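Local coordinates for Lmaj004091aaa (Leishmania major, PDB 1XTP), which probably catalyses the S-adenosyl-L-methionine-dependent methylation of the N-terminal amino group of proteins that begin with an X-Pro-Lys sequence, at residues A[25-30]-A[35-40]; A[84-89]-A[114-119]; A[148-153]-A[169-174]; A[160-165]-A[184-189]. All coordinates share one frame; numbering follows the deposited sequence.

Contact 1 of 4, residues A[25-30]-A[35-40]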
# COMPACT_ATOMS: atom_id res chain seq x y z
N LYS A 25 -9.24 9.97 20.10
CA LYS A 25 -8.88 11.38 19.89
C LYS A 25 -9.35 11.79 18.50
O LYS A 25 -9.19 11.05 17.52
CB LYS A 25 -7.38 11.57 20.02
CG LYS A 25 -6.92 13.03 19.91
CD LYS A 25 -5.41 13.16 19.98
CE LYS A 25 -4.99 14.58 19.60
NZ LYS A 25 -3.52 14.80 19.65
N THR A 26 -9.93 12.97 18.39
CA THR A 26 -10.52 13.41 17.12
C THR A 26 -9.77 14.60 16.58
O THR A 26 -9.11 15.32 17.34
CB THR A 26 -12.01 13.78 17.23
OG1 THR A 26 -12.15 14.94 18.06
CG2 THR A 26 -12.83 12.62 17.79
N TYR A 27 -9.87 14.78 15.27
CA TYR A 27 -9.18 15.84 14.55
C TYR A 27 -10.10 16.55 13.59
O TYR A 27 -10.90 15.93 12.92
CB TYR A 27 -8.05 15.24 13.74
CG TYR A 27 -6.96 14.67 14.60
CD1 TYR A 27 -6.06 15.50 15.24
CD2 TYR A 27 -6.82 13.29 14.76
CE1 TYR A 27 -5.06 14.98 16.03
CE2 TYR A 27 -5.82 12.76 15.55
CZ TYR A 27 -4.94 13.62 16.18
OH TYR A 27 -3.93 13.11 16.95
N ARG A 28 -9.93 17.85 13.51
CA ARG A 28 -10.66 18.67 12.55
C ARG A 28 -10.15 18.47 11.11
O ARG A 28 -10.91 18.64 10.15
CB ARG A 28 -10.52 20.14 12.95
N SER A 29 -8.87 18.15 10.98
CA SER A 29 -8.22 18.04 9.66
C SER A 29 -7.01 17.11 9.73
O SER A 29 -6.52 16.78 10.82
CB SER A 29 -7.75 19.42 9.16
OG SER A 29 -6.65 19.90 9.93
N THR A 30 -6.51 16.73 8.56
CA THR A 30 -5.31 15.89 8.45
C THR A 30 -4.09 16.69 8.83
O THR A 30 -3.14 16.17 9.39
CB THR A 30 -5.13 15.39 7.05
OG1 THR A 30 -5.28 16.50 6.17
CG2 THR A 30 -6.19 14.36 6.71
N LYS A 35 0.54 17.24 12.54
CA LYS A 35 1.26 18.04 13.53
C LYS A 35 1.33 17.30 14.86
O LYS A 35 2.31 17.42 15.58
CB LYS A 35 0.63 19.43 13.70
CG LYS A 35 1.03 20.41 12.62
CD LYS A 35 0.15 21.66 12.58
CE LYS A 35 0.48 22.66 13.66
NZ LYS A 35 -0.39 23.88 13.54
N ALA A 36 0.30 16.51 15.17
CA ALA A 36 0.29 15.72 16.41
C ALA A 36 1.14 14.45 16.30
O ALA A 36 1.85 14.07 17.24
CB ALA A 36 -1.15 15.34 16.80
N GLU A 37 1.08 13.80 15.15
CA GLU A 37 1.66 12.49 15.00
C GLU A 37 3.11 12.47 14.51
O GLU A 37 3.77 11.44 14.65
CB GLU A 37 0.80 11.66 14.02
CG GLU A 37 -0.53 11.24 14.60
CD GLU A 37 -0.41 10.12 15.65
OE1 GLU A 37 0.46 9.23 15.51
OE2 GLU A 37 -1.20 10.14 16.62
N LEU A 38 3.59 13.55 13.89
CA LEU A 38 4.91 13.54 13.24
C LEU A 38 5.95 14.32 14.03
O LEU A 38 6.76 15.04 13.47
CB LEU A 38 4.83 14.09 11.81
CG LEU A 38 3.89 13.36 10.85
CD1 LEU A 38 4.11 13.85 9.46
CD2 LEU A 38 4.08 11.84 10.91
N THR A 39 5.96 14.14 15.33
CA THR A 39 6.94 14.78 16.19
C THR A 39 8.22 13.94 16.33
O THR A 39 8.21 12.71 16.19
CB THR A 39 6.36 15.00 17.60
OG1 THR A 39 5.97 13.73 18.15
CG2 THR A 39 5.14 15.91 17.54
N GLY A 40 9.32 14.62 16.60
CA GLY A 40 10.59 13.98 16.90
C GLY A 40 11.20 13.23 15.74
O GLY A 40 10.90 13.49 14.58
O HOH W 1 -1.50 12.46 18.78
O HOH W 2 -3.78 10.53 16.97
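The Y27 ring meets the A36 methyl obliquely and has water 2 at its edge, in the ring plane, on the CE2 side of OH. On the helix side the flat group is the E37 carboxylate, turned 88° from the plane of the ring. A36 CB comes within 4.0 Å of Y27 CE1 and 3.6 Å of Y27 OH. K25, its chain extended from CG to NZ, reaches toward the same methyl, with NZ 3.7 Å from A36 CB.

The polar ends are joined through water. Y27 OH and E37 OE2 lie 4.0 Å apart, and two waters span the gap. Water 2 accepts from Y27 OH at 2.6 Å and donates in turn to E37 OE2. Water 1 donates both ways, to Y27 OH and to E37 OE2. The bend of the glutamate at chi2 (-73°) brings its carboxylate round to this pair. Its strongest partner is K209, which forms a salt bridge to OE2.

The contact closes the short connection from strand 26-27 into helix 30-37, on the N-terminal part of the chain; Y27 also packs on F205 of strand 205-208. A carboxylate oxygen with one lysine and two donating waters is probably held as the charged form, and K25 NZ, 6.0 Å from E37 OE2 without contact, would add a weak long-range attraction.

Contact 2 of 4, residues A[84-89]-A[114-119]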
# COMPACT_ATOMS: atom_id res chain seq x y z
N ASN A 84 -7.95 -10.85 -11.71
CA ASN A 84 -9.00 -10.38 -12.63
C ASN A 84 -8.89 -8.88 -12.94
O ASN A 84 -9.05 -8.45 -14.07
CB ASN A 84 -10.39 -10.73 -12.09
CG ASN A 84 -10.68 -12.23 -12.10
OD1 ASN A 84 -10.07 -12.98 -12.85
ND2 ASN A 84 -11.62 -12.67 -11.26
N PHE A 85 -8.56 -8.09 -11.92
CA PHE A 85 -8.37 -6.66 -12.11
C PHE A 85 -7.18 -6.38 -13.02
O PHE A 85 -7.31 -5.64 -13.99
CB PHE A 85 -8.18 -5.95 -10.76
CG PHE A 85 -8.07 -4.44 -10.87
CD1 PHE A 85 -9.20 -3.65 -10.93
CD2 PHE A 85 -6.83 -3.82 -10.88
CE1 PHE A 85 -9.10 -2.27 -11.01
CE2 PHE A 85 -6.73 -2.44 -10.96
CZ PHE A 85 -7.87 -1.67 -11.02
N ILE A 86 -6.03 -6.96 -12.71
CA ILE A 86 -4.82 -6.76 -13.53
C ILE A 86 -5.01 -7.24 -14.98
O ILE A 86 -4.55 -6.59 -15.92
CB ILE A 86 -3.59 -7.45 -12.94
CG1 ILE A 86 -3.21 -6.80 -11.60
CG2 ILE A 86 -2.41 -7.36 -13.91
CD1 ILE A 86 -2.42 -7.71 -10.70
N ALA A 87 -5.69 -8.38 -15.14
CA ALA A 87 -6.00 -8.91 -16.47
C ALA A 87 -6.72 -7.90 -17.33
O ALA A 87 -6.50 -7.83 -18.54
CB ALA A 87 -6.83 -10.18 -16.37
N SER A 88 -7.57 -7.10 -16.71
CA SER A 88 -8.38 -6.14 -17.43
C SER A 88 -7.67 -4.84 -17.82
O SER A 88 -8.29 -3.97 -18.43
CB SER A 88 -9.59 -5.79 -16.57
OG SER A 88 -9.18 -5.00 -15.47
N LEU A 89 -6.42 -4.65 -17.42
CA LEU A 89 -5.76 -3.36 -17.67
C LEU A 89 -5.25 -3.34 -19.11
O LEU A 89 -4.54 -4.24 -19.51
CB LEU A 89 -4.63 -3.13 -16.67
CG LEU A 89 -5.08 -3.12 -15.21
CD1 LEU A 89 -3.86 -3.05 -14.28
CD2 LEU A 89 -6.03 -1.96 -14.96
N LYS A 114 3.17 -15.76 -11.54
CA LYS A 114 2.37 -16.35 -12.62
C LYS A 114 2.20 -15.41 -13.80
O LYS A 114 1.86 -15.86 -14.89
CB LYS A 114 0.98 -16.74 -12.13
CG LYS A 114 0.98 -17.90 -11.17
CD LYS A 114 -0.42 -18.16 -10.62
CE LYS A 114 -0.47 -19.52 -9.95
NZ LYS A 114 -1.82 -19.86 -9.40
N LEU A 115 2.39 -14.10 -13.58
CA LEU A 115 2.10 -13.08 -14.59
C LEU A 115 3.32 -12.31 -15.12
O LEU A 115 3.27 -11.75 -16.21
CB LEU A 115 1.15 -12.05 -14.00
CG LEU A 115 -0.23 -12.51 -13.57
CD1 LEU A 115 -0.89 -11.43 -12.77
CD2 LEU A 115 -1.09 -12.82 -14.79
N TYR A 116 4.40 -12.24 -14.33
CA TYR A 116 5.56 -11.45 -14.70
C TYR A 116 6.82 -12.31 -14.80
O TYR A 116 7.04 -13.21 -14.00
CB TYR A 116 5.76 -10.26 -13.73
CG TYR A 116 4.58 -9.34 -13.81
CD1 TYR A 116 3.44 -9.57 -13.03
CD2 TYR A 116 4.55 -8.27 -14.70
CE1 TYR A 116 2.35 -8.78 -13.11
CE2 TYR A 116 3.43 -7.46 -14.79
CZ TYR A 116 2.33 -7.73 -14.00
OH TYR A 116 1.22 -6.94 -14.08
N ALA A 117 7.63 -12.02 -15.83
CA ALA A 117 8.88 -12.70 -16.04
C ALA A 117 9.80 -12.62 -14.81
O ALA A 117 10.41 -13.60 -14.42
CB ALA A 117 9.59 -12.14 -17.29
N THR A 118 9.89 -11.44 -14.20
CA THR A 118 10.71 -11.25 -13.00
C THR A 118 9.96 -10.34 -12.03
O THR A 118 9.36 -9.37 -12.45
CB THR A 118 12.03 -10.59 -13.34
OG1 THR A 118 12.63 -11.28 -14.45
CG2 THR A 118 12.99 -10.58 -12.14
N THR A 119 9.99 -10.68 -10.75
CA THR A 119 9.42 -9.85 -9.70
C THR A 119 10.47 -9.50 -8.64
O THR A 119 11.12 -10.39 -8.13
CB THR A 119 8.23 -10.56 -9.05
OG1 THR A 119 7.25 -10.86 -10.05
CG2 THR A 119 7.58 -9.69 -7.98
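Around I86 and its partners L115 and Y116, the C-terminal end of helix 75-87 faces the place where the chain leaves helix 106-115 and heads into strand 118-123, with no hydrogen bond running between the two segments. I86 points its CB at the other segment, and the branch that does the touching is the methyl CG2. It lies anti to the backbone N because CG1 takes the place beside N (chi1 -66°), and this turns CG2 toward the tyrosine. The closest approach is to the end of that side chain: I86 CG2 is 3.7 Å from Y116 OH, the isoleucine and the phenol meeting at an oblique angle. L115 adds a looser touch from the end of its helix, CD1 standing 4.5 Å from I86 CG2.

The first bond of the Y116 side chain points neither at 84-89 nor away from it, but the ring carries the hydroxyl across to I86. Behind the contact, L161 of strand 159-165 packs against both I86 and Y116, and L111 of helix 106-115 also touches I86. Helices 75-87 and 106-115 thus both pack on L161, that is, on the central sheet of the Rossmann-like domain. Just past helix 75-87, L89 N bonds I86 O at 3.1 Å.

What joins the two segments is therefore van der Waals contact alone, between an aliphatic branch, a leucine methyl and a phenol hydroxyl oxygen, without a directional bond. On this side the Y116 oxygen faces a methyl, which can offer it no hydrogen bond.

Contact 3 of 4, residues A[148-153]-A[169-174]; sequences SMETAT and IYLTDA. With SAI (S-adenosyl-L-homoselenocysteine), chain B.
M149 and L171 pack together beside the adenine of the bound S-adenosyl-L-homoselenocysteine, in the cofactor pocket of a Rossmann-like methyltransferase fold. The loop 148-153 follows strand 141-146; residues 169-174 lead into helix 173-186.

Two nearly straight hydrogen bonds read the adenine edge. The backbone N of M149 donates to SAI N1 at 3.0 Å with an N-H...acceptor angle of 171°, while the amino group N6 of SAI donates to E150 OE1 at 3.0 Å and 170°. Together they match the donor and acceptor pattern of adenine. E150 brings its carboxylate there with CG between backbone N and carbonyl carbon (chi1 77°) and a bend at chi2. Its other oxygen, OE2, is bonded to Y43 OH, which anchors the group from behind.

Apolar packing joins L171 to M149: L171 CG lies 3.8 Å from M149 CE, the selenomethionine chain lying across the leucine. Separately, L171 CD2 makes van der Waals contact with the carboxylate, 3.7 Å from E150 OE1; these two side chains run alongside, pointing opposite ways.

Face contacts hold the base from one side. The Y170 ring lies nearly parallel to the adenine, CD2 being 3.5 Å from SAI C8, and the opposite face of the tyrosine is met by I169 CG1. Y170 OH is bonded to D211 and W57, which position the ring. The selenomethionine chain, bent at chi3, lays its terminal methyl over the same adenine face as Y170, with M149 CE 3.4 Å from SAI N1.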
# COMPACT_ATOMS: atom_id res chain seq x y z
N SER A 148 12.33 0.65 3.51
CA SER A 148 10.98 1.20 3.53
C SER A 148 10.72 1.91 2.21
O SER A 148 11.66 2.30 1.51
CB SER A 148 10.81 2.16 4.69
OG SER A 148 11.13 1.53 5.93
N MSE A 149 9.45 2.07 1.87
CA MSE A 149 9.05 2.72 0.63
C MSE A 149 9.59 4.13 0.58
O MSE A 149 10.11 4.56 -0.45
CB MSE A 149 7.52 2.76 0.49
CG MSE A 149 6.86 1.44 0.08
SE MSE A 149 4.91 1.55 0.11
CE MSE A 149 4.60 1.60 2.08
N GLU A 150 9.50 4.82 1.71
CA GLU A 150 9.84 6.24 1.78
C GLU A 150 11.35 6.53 1.76
O GLU A 150 11.77 7.69 1.67
CB GLU A 150 9.16 6.92 3.00
CG GLU A 150 9.79 6.66 4.39
CD GLU A 150 9.39 5.32 5.02
OE1 GLU A 150 8.58 4.59 4.41
OE2 GLU A 150 9.91 4.99 6.11
N THR A 151 12.16 5.47 1.83
CA THR A 151 13.62 5.57 1.72
C THR A 151 14.21 4.85 0.50
O THR A 151 15.42 4.82 0.31
CB THR A 151 14.28 4.96 2.96
OG1 THR A 151 13.95 3.56 3.03
CG2 THR A 151 13.79 5.68 4.21
N ALA A 152 13.35 4.26 -0.33
CA ALA A 152 13.78 3.46 -1.46
C ALA A 152 14.03 4.32 -2.68
O ALA A 152 13.28 5.26 -2.95
CB ALA A 152 12.74 2.42 -1.77
N THR A 153 15.07 3.98 -3.44
CA THR A 153 15.32 4.60 -4.74
C THR A 153 15.06 3.57 -5.83
O THR A 153 15.68 2.50 -5.84
CB THR A 153 16.73 5.13 -4.83
OG1 THR A 153 16.86 6.23 -3.93
CG2 THR A 153 17.08 5.61 -6.23
N ILE A 169 -0.78 2.49 4.15
CA ILE A 169 -1.30 2.93 5.44
C ILE A 169 -0.20 3.42 6.40
O ILE A 169 -0.47 4.22 7.30
CB ILE A 169 -2.14 1.83 6.15
CG1 ILE A 169 -1.30 0.57 6.44
CG2 ILE A 169 -3.36 1.44 5.29
CD1 ILE A 169 -1.96 -0.42 7.39
N TYR A 170 1.04 2.98 6.18
CA TYR A 170 2.20 3.34 7.01
C TYR A 170 2.89 4.62 6.58
O TYR A 170 3.68 5.18 7.34
CB TYR A 170 3.19 2.18 7.04
CG TYR A 170 2.57 0.94 7.62
CD1 TYR A 170 2.19 0.91 8.95
CD2 TYR A 170 2.29 -0.17 6.83
CE1 TYR A 170 1.58 -0.20 9.50
CE2 TYR A 170 1.70 -1.31 7.37
CZ TYR A 170 1.33 -1.30 8.70
OH TYR A 170 0.71 -2.38 9.28
N LEU A 171 2.60 5.09 5.36
CA LEU A 171 3.17 6.32 4.85
C LEU A 171 2.46 7.56 5.39
O LEU A 171 1.24 7.59 5.47
CB LEU A 171 3.13 6.35 3.32
CG LEU A 171 3.97 5.33 2.55
CD1 LEU A 171 3.52 5.25 1.08
CD2 LEU A 171 5.47 5.66 2.64
N THR A 172 3.24 8.60 5.73
CA THR A 172 2.63 9.92 5.93
C THR A 172 2.07 10.37 4.60
O THR A 172 2.44 9.84 3.56
CB THR A 172 3.62 10.96 6.39
OG1 THR A 172 4.56 11.27 5.34
CG2 THR A 172 4.36 10.48 7.63
N ASP A 173 1.19 11.37 4.60
CA ASP A 173 0.65 11.85 3.33
C ASP A 173 1.73 12.46 2.45
O ASP A 173 1.69 12.30 1.22
CB ASP A 173 -0.44 12.91 3.57
CG ASP A 173 -1.78 12.32 3.95
OD1 ASP A 173 -1.94 11.08 3.96
OD2 ASP A 173 -2.67 13.12 4.27
N ALA A 174 2.64 13.21 3.07
CA ALA A 174 3.76 13.80 2.37
C ALA A 174 4.57 12.72 1.65
O ALA A 174 4.94 12.91 0.49
CB ALA A 174 4.68 14.58 3.34
N SAI B . 1.84 -6.51 0.97
CA SAI B . 1.94 -7.83 1.65
CB SAI B . 2.16 -7.63 3.14
CG SAI B . 1.05 -6.90 3.89
SE SAI B . 1.54 -6.76 5.79
C SAI B . 0.69 -8.67 1.51
O SAI B . -0.38 -8.16 1.17
OXT SAI B . 0.71 -9.88 1.75
C5' SAI B . 2.31 -4.94 5.70
C4' SAI B . 3.81 -4.93 5.37
O4' SAI B . 4.21 -3.60 5.22
C3' SAI B . 4.71 -5.52 6.44
O3' SAI B . 5.57 -6.48 5.89
C2' SAI B . 5.52 -4.38 6.99
O2' SAI B . 6.83 -4.76 7.38
C1' SAI B . 5.51 -3.49 5.77
N9 SAI B . 5.80 -2.08 6.03
C8 SAI B . 5.51 -1.37 7.18
N7 SAI B . 5.93 -0.12 7.00
C5 SAI B . 6.47 -0.02 5.75
C6 SAI B . 7.03 1.05 5.05
N6 SAI B . 7.12 2.25 5.64
N1 SAI B . 7.50 0.85 3.77
C2 SAI B . 7.43 -0.40 3.17
N3 SAI B . 6.86 -1.45 3.87
C4 SAI B . 6.38 -1.25 5.13

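Contact 4 of 4, residues A[160-165]-A[184-189]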
# COMPACT_ATOMS: atom_id res chain seq x y z
N ASP A 160 6.66 -2.96 -15.19
CA ASP A 160 5.35 -3.09 -15.81
C ASP A 160 4.23 -3.15 -14.73
O ASP A 160 3.07 -2.80 -15.00
CB ASP A 160 5.31 -4.32 -16.71
CG ASP A 160 6.25 -4.20 -17.91
OD1 ASP A 160 6.42 -3.10 -18.45
OD2 ASP A 160 6.78 -5.24 -18.33
N LEU A 161 4.57 -3.57 -13.52
CA LEU A 161 3.61 -3.44 -12.42
C LEU A 161 4.31 -3.11 -11.13
O LEU A 161 5.37 -3.65 -10.86
CB LEU A 161 2.78 -4.71 -12.26
CG LEU A 161 1.45 -4.53 -11.52
CD1 LEU A 161 0.37 -3.85 -12.40
CD2 LEU A 161 0.94 -5.87 -10.99
N ILE A 162 3.73 -2.19 -10.36
CA ILE A 162 4.23 -1.84 -9.03
C ILE A 162 3.07 -2.00 -8.06
O ILE A 162 2.11 -1.23 -8.07
CB ILE A 162 4.80 -0.41 -8.98
CG1 ILE A 162 5.96 -0.26 -9.96
CG2 ILE A 162 5.25 -0.05 -7.54
CD1 ILE A 162 6.54 1.12 -10.05
N VAL A 163 3.19 -3.02 -7.22
CA VAL A 163 2.16 -3.41 -6.29
C VAL A 163 2.33 -2.72 -4.92
O VAL A 163 3.36 -2.82 -4.31
CB VAL A 163 2.19 -4.96 -6.11
CG1 VAL A 163 1.16 -5.39 -5.09
CG2 VAL A 163 1.94 -5.62 -7.45
N ILE A 164 1.30 -2.01 -4.47
CA ILE A 164 1.28 -1.39 -3.15
C ILE A 164 -0.02 -1.82 -2.48
O ILE A 164 -1.08 -1.20 -2.66
CB ILE A 164 1.40 0.16 -3.23
CG1 ILE A 164 2.54 0.60 -4.19
CG2 ILE A 164 1.64 0.76 -1.83
CD1 ILE A 164 2.63 2.11 -4.38
N GLN A 165 0.04 -2.89 -1.70
CA GLN A 165 -1.15 -3.46 -1.09
C GLN A 165 -0.97 -3.57 0.40
O GLN A 165 0.01 -4.16 0.86
CB GLN A 165 -1.45 -4.84 -1.65
CG GLN A 165 -2.57 -5.56 -0.87
CD GLN A 165 -3.28 -6.65 -1.67
OE1 GLN A 165 -2.94 -6.93 -2.82
NE2 GLN A 165 -4.29 -7.28 -1.04
N GLN A 184 5.89 6.35 -10.35
CA GLN A 184 5.45 6.69 -11.68
C GLN A 184 6.64 6.72 -12.64
O GLN A 184 6.56 6.20 -13.74
CB GLN A 184 4.75 8.04 -11.69
CG GLN A 184 4.20 8.45 -13.05
CD GLN A 184 3.63 9.85 -13.02
OE1 GLN A 184 4.23 10.75 -12.44
NE2 GLN A 184 2.44 10.03 -13.59
N GLN A 185 7.74 7.32 -12.21
CA GLN A 185 8.94 7.41 -13.04
C GLN A 185 9.65 6.06 -13.20
O GLN A 185 10.36 5.83 -14.19
CB GLN A 185 9.90 8.49 -12.51
CG GLN A 185 10.50 8.22 -11.15
CD GLN A 185 11.71 7.30 -11.19
OE1 GLN A 185 12.58 7.45 -12.06
NE2 GLN A 185 11.78 6.37 -10.25
N ALA A 186 9.43 5.16 -12.25
CA ALA A 186 9.93 3.79 -12.31
C ALA A 186 9.12 2.89 -13.25
O ALA A 186 9.55 1.77 -13.54
CB ALA A 186 9.98 3.20 -10.93
N LEU A 187 7.96 3.35 -13.72
CA LEU A 187 7.16 2.53 -14.64
C LEU A 187 7.66 2.61 -16.05
O LEU A 187 8.17 3.64 -16.48
CB LEU A 187 5.71 2.96 -14.65
CG LEU A 187 4.93 2.80 -13.33
CD1 LEU A 187 3.55 3.40 -13.56
CD2 LEU A 187 4.84 1.36 -12.84
N THR A 188 7.50 1.51 -16.78
CA THR A 188 7.62 1.52 -18.25
C THR A 188 6.37 2.15 -18.89
O THR A 188 5.37 2.37 -18.21
CB THR A 188 7.80 0.08 -18.82
OG1 THR A 188 6.56 -0.63 -18.72
CG2 THR A 188 8.91 -0.65 -18.08
N PRO A 189 6.43 2.44 -20.20
CA PRO A 189 5.22 2.97 -20.84
C PRO A 189 3.96 2.08 -20.72
O PRO A 189 2.85 2.60 -20.75
CB PRO A 189 5.65 3.15 -22.31
CG PRO A 189 7.17 3.30 -22.22
CD PRO A 189 7.56 2.34 -21.14
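D160 and T188 carry the polar part of the contact: T188 OG1 donates to D160 OD1 over 2.5 Å, so short that the exact length is doubtful, though the pairing is clear. The same oxygen, D160 OD1, is also 3.5 Å from T188 CG2. The threonine turns its hydroxyl to the aspartate because OG1 sits between backbone N and carbonyl carbon (chi1 72°), with CG2 beside N. Next to this, I162 runs into L187. I162 CD1 and L187 CD2 are modelled 3.3 Å apart, too close for carbons, so the exact separation is doubtful. I162 CD1 also touches A186 CB, at 4.1 Å, so one methyl spans the last turn of the helix and the residue after it.

A second shell sets these groups. D160 OD2 accepts from S95 N, leaving both carboxylate oxygens engaged, and T188 OG1 takes a weak bond from N190 N. C183 of helix 173-186 packs on I162 as well, and the backbone of D160 and I162 bonds to Y192.

Helix 173-186 thus comes down over strand 159-165 and hands the chain to strand 191-198, which runs parallel beside it in the sheet. The contact ties the end of that helix to the start of strand 159-165, as in the beta-alpha-beta crossover of a Rossmann-like methyltransferase fold.

The ligand pocket links the later contacts. Contact 3 holds the adenine end of the S-adenosyl-L-homoselenocysteine, while Q165 in contact 4 bonds the ligand's amino end through backbone O. The two are joined by packing of M149 SE on I164 CG2 at 3.9 Å, and share helix 173-186. Contact 2 backs contact 4 from the other side of strand 159-165, Y116 OH lying 3.3 Å from L161 CB, while the I86 side chain is about 12 Å from the ligand. Contact 1 lies across the chain's centre from contact 2, about 38 Å between centres; its E37 side chain is about 14 Å from the ligand, and it touches contact 3 where L38 CD2 meets T172 CG2 at 3.6 Å.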